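Local structure of restriction endonuclease PacI (Pseudomonas alcaligenes, 3M7K) at residues 64-76 with 129-142. The protein cuts DNA at a rare eight-base-pair target site, acting as an HNH restriction endonuclease with a beta-beta-alpha-metal active site. Numbering follows the deposited sequence. Where two conformers were deposited one is given.
Sequences GYCGISEAGFTSL and GEAISKAWHGRGIA. With ZN (zinc ion), chain D.
The C-terminal carboxylate of Ala142 sits at the N-terminus of helix 70-74 and is gripped by two bonds from Ser69, one to each oxygen. Ser69 N donates to Ala142 O (2.9 Å), in the carbonyl plane on a lone pair, while Ser69 OG donates to Ala142 OXT (2.9 Å). Ser69 is the N-cap of helix 70-74, and its OG also accepts from Gly72 N, so the helix start, whose dipole would probably favour a negative charge, is tied to the chain end. A Schellman motif at Gly140 turns the chain out of helix 122-139 two residues before the C-terminus. Trp136 fills the middle: Ile68 CD1 lies over its five-membered ring, 3.9 Å from the centroid, and Leu76 CD1 covers the six-membered ring on the same face. Chi1 of -56°, CG anti to the carbonyl carbon, swings the indole toward 64-76, and chi2 of 151° turns its NE1 edge to Cys66; SG lies in the ring plane and takes a weak bond from NE1 (3.2 Å). Ile68 N also donates to that zinc-bound sulfur (3.5 Å), and the two N-H groups may temper the thiolate's charge. Ile141 wedges CG2 against Ile68 CD1 and CD1 against Leu76 CD2. Cys66 SG binds the zinc ion at 2.3 Å; with Cys63, Cys109 and Cys112 it forms a four-cysteine site of two CxxC pairs, probably structural, joining the 64-76 loop to helix 110-116, against which helix 122-139 packs.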
loop_
_atom_site.group_PDB
_atom_site.type_symbol
_atom_site.label_atom_id
_atom_site.label_comp_id
_atom_site.label_asym_id
_atom_site.label_seq_id
_atom_site.Cartn_x
_atom_site.Cartn_y
_atom_site.Cartn_z
ATOM N N GLY A 64 -12.668 3.568 -8.934
ATOM C CA GLY A 64 -12.980 4.985 -8.769
ATOM C C GLY A 64 -11.788 5.873 -8.433
ATOM O O GLY A 64 -11.934 7.096 -8.365
ATOM N N TYR A 65 -10.617 5.268 -8.202
ATOM C CA TYR A 65 -9.389 6.020 -7.983
ATOM C C TYR A 65 -8.472 6.024 -9.189
ATOM O O TYR A 65 -8.078 7.098 -9.639
ATOM C CB TYR A 65 -8.629 5.522 -6.748
ATOM C CG TYR A 65 -9.424 5.746 -5.498
ATOM C CD1 TYR A 65 -9.918 4.669 -4.757
ATOM C CD2 TYR A 65 -9.742 7.053 -5.085
ATOM C CE1 TYR A 65 -10.671 4.887 -3.602
ATOM C CE2 TYR A 65 -10.503 7.280 -3.949
ATOM C CZ TYR A 65 -10.956 6.199 -3.214
ATOM O OH TYR A 65 -11.703 6.431 -2.099
ATOM N N CYS A 66 -8.123 4.846 -9.711
ATOM C CA CYS A 66 -7.163 4.778 -10.826
ATOM C C CYS A 66 -7.807 4.607 -12.194
ATOM O O CYS A 66 -7.124 4.726 -13.212
ATOM C CB CYS A 66 -6.139 3.663 -10.608
ATOM S SG CYS A 66 -6.819 1.980 -10.758
ATOM N N GLY A 67 -9.095 4.278 -12.222
ATOM C CA GLY A 67 -9.825 4.171 -13.494
ATOM C C GLY A 67 -9.641 2.835 -14.184
ATOM O O GLY A 67 -10.207 2.601 -15.239
ATOM N N ILE A 68 -8.878 1.922 -13.598
ATOM C CA ILE A 68 -8.670 0.654 -14.288
ATOM C C ILE A 68 -10.007 -0.106 -14.413
ATOM O O ILE A 68 -10.826 -0.069 -13.493
ATOM C CB ILE A 68 -7.586 -0.207 -13.614
ATOM C CG1 ILE A 68 -7.103 -1.293 -14.594
ATOM C CG2 ILE A 68 -8.107 -0.831 -12.286
ATOM C CD1 ILE A 68 -5.828 -1.951 -14.178
ATOM N N SER A 69 -10.216 -0.768 -15.551
ATOM C CA SER A 69 -11.424 -1.561 -15.770
ATOM C C SER A 69 -11.259 -2.885 -15.037
ATOM O O SER A 69 -10.126 -3.305 -14.726
ATOM C CB SER A 69 -11.639 -1.822 -17.262
ATOM O OG SER A 69 -10.626 -2.689 -17.754
ATOM N N GLU A 70 -12.379 -3.542 -14.758
ATOM C CA GLU A 70 -12.321 -4.861 -14.141
ATOM C C GLU A 70 -11.477 -5.860 -14.963
ATOM O O GLU A 70 -10.706 -6.646 -14.392
ATOM C CB GLU A 70 -13.731 -5.393 -13.909
ATOM C CG GLU A 70 -13.753 -6.695 -13.183
ATOM C CD GLU A 70 -15.052 -6.932 -12.486
ATOM O OE1 GLU A 70 -15.842 -7.758 -12.986
ATOM O OE2 GLU A 70 -15.285 -6.289 -11.443
ATOM N N ALA A 71 -11.627 -5.834 -16.286
ATOM C CA ALA A 71 -10.814 -6.698 -17.168
ATOM C C ALA A 71 -9.334 -6.327 -17.119
ATOM O O ALA A 71 -8.469 -7.206 -17.105
ATOM C CB ALA A 71 -11.340 -6.678 -18.622
ATOM N N GLY A 72 -9.054 -5.022 -17.078
ATOM C CA GLY A 72 -7.678 -4.521 -16.939
ATOM C C GLY A 72 -7.051 -5.011 -15.644
ATOM O O GLY A 72 -5.937 -5.550 -15.637
ATOM N N PHE A 73 -7.773 -4.864 -14.544
ATOM C CA PHE A 73 -7.269 -5.355 -13.273
ATOM C C PHE A 73 -7.063 -6.864 -13.249
ATOM O O PHE A 73 -6.078 -7.343 -12.709
ATOM C CB PHE A 73 -8.170 -4.933 -12.117
ATOM C CG PHE A 73 -7.551 -5.156 -10.778
ATOM C CD1 PHE A 73 -6.532 -4.312 -10.328
ATOM C CD2 PHE A 73 -7.961 -6.209 -9.964
ATOM C CE1 PHE A 73 -5.928 -4.502 -9.083
ATOM C CE2 PHE A 73 -7.359 -6.396 -8.674
ATOM C CZ PHE A 73 -6.339 -5.543 -8.264
ATOM N N THR A 74 -8.000 -7.609 -13.821
ATOM C CA THR A 74 -7.872 -9.055 -13.948
ATOM C C THR A 74 -6.569 -9.433 -14.653
ATOM O O THR A 74 -5.918 -10.392 -14.256
ATOM C CB THR A 74 -9.110 -9.654 -14.679
ATOM O OG1 THR A 74 -10.288 -9.285 -13.962
ATOM C CG2 THR A 74 -9.042 -11.194 -14.789
ATOM N N SER A 75 -6.185 -8.646 -15.658
ATOM C CA SER A 75 -4.984 -8.905 -16.475
ATOM C C SER A 75 -3.698 -8.636 -15.704
ATOM O O SER A 75 -2.623 -9.009 -16.170
ATOM C CB SER A 75 -4.980 -8.050 -17.756
ATOM O OG SER A 75 -4.545 -6.717 -17.466
ATOM N N LEU A 76 -3.802 -7.974 -14.541
ATOM C CA LEU A 76 -2.641 -7.801 -13.689
ATOM C C LEU A 76 -2.274 -9.081 -12.940
ATOM O O LEU A 76 -1.178 -9.190 -12.405
ATOM C CB LEU A 76 -2.865 -6.644 -12.680
ATOM C CG LEU A 76 -2.866 -5.240 -13.291
ATOM C CD1 LEU A 76 -3.228 -4.207 -12.250
ATOM C CD2 LEU A 76 -1.498 -4.944 -13.883
ATOM N N GLY A 129 -4.549 8.068 -7.138
ATOM C CA GLY A 129 -5.199 7.358 -8.255
ATOM C C GLY A 129 -4.764 7.813 -9.649
ATOM O O GLY A 129 -4.501 6.963 -10.522
ATOM N N GLU A 130 -4.674 9.130 -9.865
ATOM C CA GLU A 130 -4.219 9.652 -11.158
ATOM C C GLU A 130 -2.805 9.149 -11.442
ATOM O O GLU A 130 -2.508 8.744 -12.566
ATOM C CB GLU A 130 -4.292 11.192 -11.241
ATOM C CG GLU A 130 -4.090 11.750 -12.667
ATOM C CD GLU A 130 -4.136 13.279 -12.755
ATOM O OE1 GLU A 130 -4.381 13.957 -11.731
ATOM O OE2 GLU A 130 -3.921 13.813 -13.867
ATOM N N ALA A 131 -1.942 9.137 -10.409
ATOM C CA ALA A 131 -0.564 8.664 -10.560
ATOM C C ALA A 131 -0.503 7.178 -10.868
ATOM O O ALA A 131 0.336 6.736 -11.643
ATOM C CB ALA A 131 0.254 8.982 -9.322
ATOM N N ILE A 132 -1.387 6.404 -10.235
ATOM C CA ILE A 132 -1.495 4.971 -10.496
ATOM C C ILE A 132 -2.025 4.713 -11.914
ATOM O O ILE A 132 -1.527 3.832 -12.604
ATOM C CB ILE A 132 -2.391 4.273 -9.429
ATOM C CG1 ILE A 132 -1.725 4.349 -8.048
ATOM C CG2 ILE A 132 -2.655 2.807 -9.798
ATOM C CD1 ILE A 132 -2.687 4.146 -6.877
ATOM N N SER A 133 -3.052 5.467 -12.309
ATOM C CA SER A 133 -3.577 5.460 -13.702
ATOM C C SER A 133 -2.471 5.680 -14.748
ATOM O O SER A 133 -2.488 5.050 -15.806
ATOM C CB SER A 133 -4.698 6.495 -13.868
ATOM O OG SER A 133 -5.291 6.453 -15.168
ATOM N N LYS A 134 -1.489 6.532 -14.442
ATOM C CA LYS A 134 -0.360 6.769 -15.375
ATOM C C LYS A 134 0.521 5.531 -15.483
ATOM O O LYS A 134 0.966 5.193 -16.575
ATOM C CB LYS A 134 0.463 7.998 -14.977
ATOM C CG LYS A 134 -0.309 9.292 -15.108
ATOM C CD LYS A 134 0.336 10.421 -14.338
ATOM C CE LYS A 134 -0.190 11.767 -14.829
ATOM N NZ LYS A 134 0.501 12.899 -14.143
ATOM N N ALA A 135 0.746 4.834 -14.360
ATOM C CA ALA A 135 1.448 3.543 -14.411
ATOM C C ALA A 135 0.738 2.537 -15.337
ATOM O O ALA A 135 1.389 1.882 -16.162
ATOM C CB ALA A 135 1.647 2.949 -13.019
ATOM N N TRP A 136 -0.586 2.421 -15.198
ATOM C CA TRP A 136 -1.348 1.486 -16.033
ATOM C C TRP A 136 -1.260 1.897 -17.507
ATOM O O TRP A 136 -0.911 1.069 -18.361
ATOM C CB TRP A 136 -2.817 1.393 -15.605
ATOM C CG TRP A 136 -3.105 1.021 -14.127
ATOM C CD1 TRP A 136 -4.196 1.406 -13.403
ATOM C CD2 TRP A 136 -2.311 0.206 -13.242
ATOM N NE1 TRP A 136 -4.134 0.895 -12.134
ATOM C CE2 TRP A 136 -2.992 0.155 -12.001
ATOM C CE3 TRP A 136 -1.097 -0.478 -13.373
ATOM C CZ2 TRP A 136 -2.495 -0.553 -10.884
ATOM C CZ3 TRP A 136 -0.600 -1.188 -12.275
ATOM C CH2 TRP A 136 -1.300 -1.216 -11.041
ATOM N N HIS A 137 -1.573 3.165 -17.789
ATOM C CA HIS A 137 -1.540 3.665 -19.165
ATOM C C HIS A 137 -0.144 3.507 -19.754
ATOM O O HIS A 137 0.003 3.264 -20.957
ATOM C CB HIS A 137 -2.006 5.121 -19.233
ATOM C CG HIS A 137 -3.470 5.296 -18.976
ATOM N ND1 HIS A 137 -3.991 6.418 -18.367
ATOM C CD2 HIS A 137 -4.525 4.485 -19.234
ATOM C CE1 HIS A 137 -5.304 6.295 -18.269
ATOM N NE2 HIS A 137 -5.652 5.129 -18.786
ATOM N N GLY A 138 0.876 3.628 -18.898
ATOM C CA GLY A 138 2.261 3.382 -19.294
ATOM C C GLY A 138 2.531 1.925 -19.645
ATOM O O GLY A 138 3.367 1.631 -20.503
ATOM N N ARG A 139 1.816 1.009 -19.004
ATOM C CA ARG A 139 1.955 -0.425 -19.298
ATOM C C ARG A 139 1.061 -0.901 -20.460
ATOM O O ARG A 139 1.133 -2.064 -20.863
ATOM C CB ARG A 139 1.647 -1.251 -18.048
ATOM C CG ARG A 139 2.664 -1.046 -16.917
ATOM C CD ARG A 139 2.363 -1.966 -15.770
ATOM N NE ARG A 139 3.087 -1.618 -14.553
ATOM C CZ ARG A 139 3.038 -2.345 -13.442
ATOM N NH1 ARG A 139 2.308 -3.453 -13.409
ATOM N NH2 ARG A 139 3.704 -1.966 -12.357
ATOM N N GLY A 140 0.213 -0.008 -20.961
ATOM C CA GLY A 140 -0.761 -0.348 -22.008
ATOM C C GLY A 140 -2.072 -0.953 -21.512
ATOM O O GLY A 140 -2.755 -1.652 -22.262
ATOM N N ILE A 141 -2.423 -0.675 -20.252
ATOM C CA ILE A 141 -3.617 -1.215 -19.613
ATOM C C ILE A 141 -4.678 -0.126 -19.371
ATOM O O ILE A 141 -4.383 0.950 -18.828
ATOM C CB ILE A 141 -3.280 -1.929 -18.273
ATOM C CG1 ILE A 141 -2.331 -3.112 -18.504
ATOM C CG2 ILE A 141 -4.558 -2.436 -17.576
ATOM C CD1 ILE A 141 -1.561 -3.515 -17.266
ATOM N N ALA A 142 -5.908 -0.428 -19.796
ATOM C CA ALA A 142 -7.080 0.426 -19.563
ATOM C C ALA A 142 -8.045 -0.223 -18.557
ATOM O O ALA A 142 -8.812 0.432 -17.844
ATOM C CB ALA A 142 -7.805 0.692 -20.874
ATOM O OXT ALA A 142 -8.088 -1.447 -18.458
HETATM ZN ZN ZN D . -7.359 1.278 -8.651
HETATM O O HOH W 1 -6.577 3.885 -15.742
#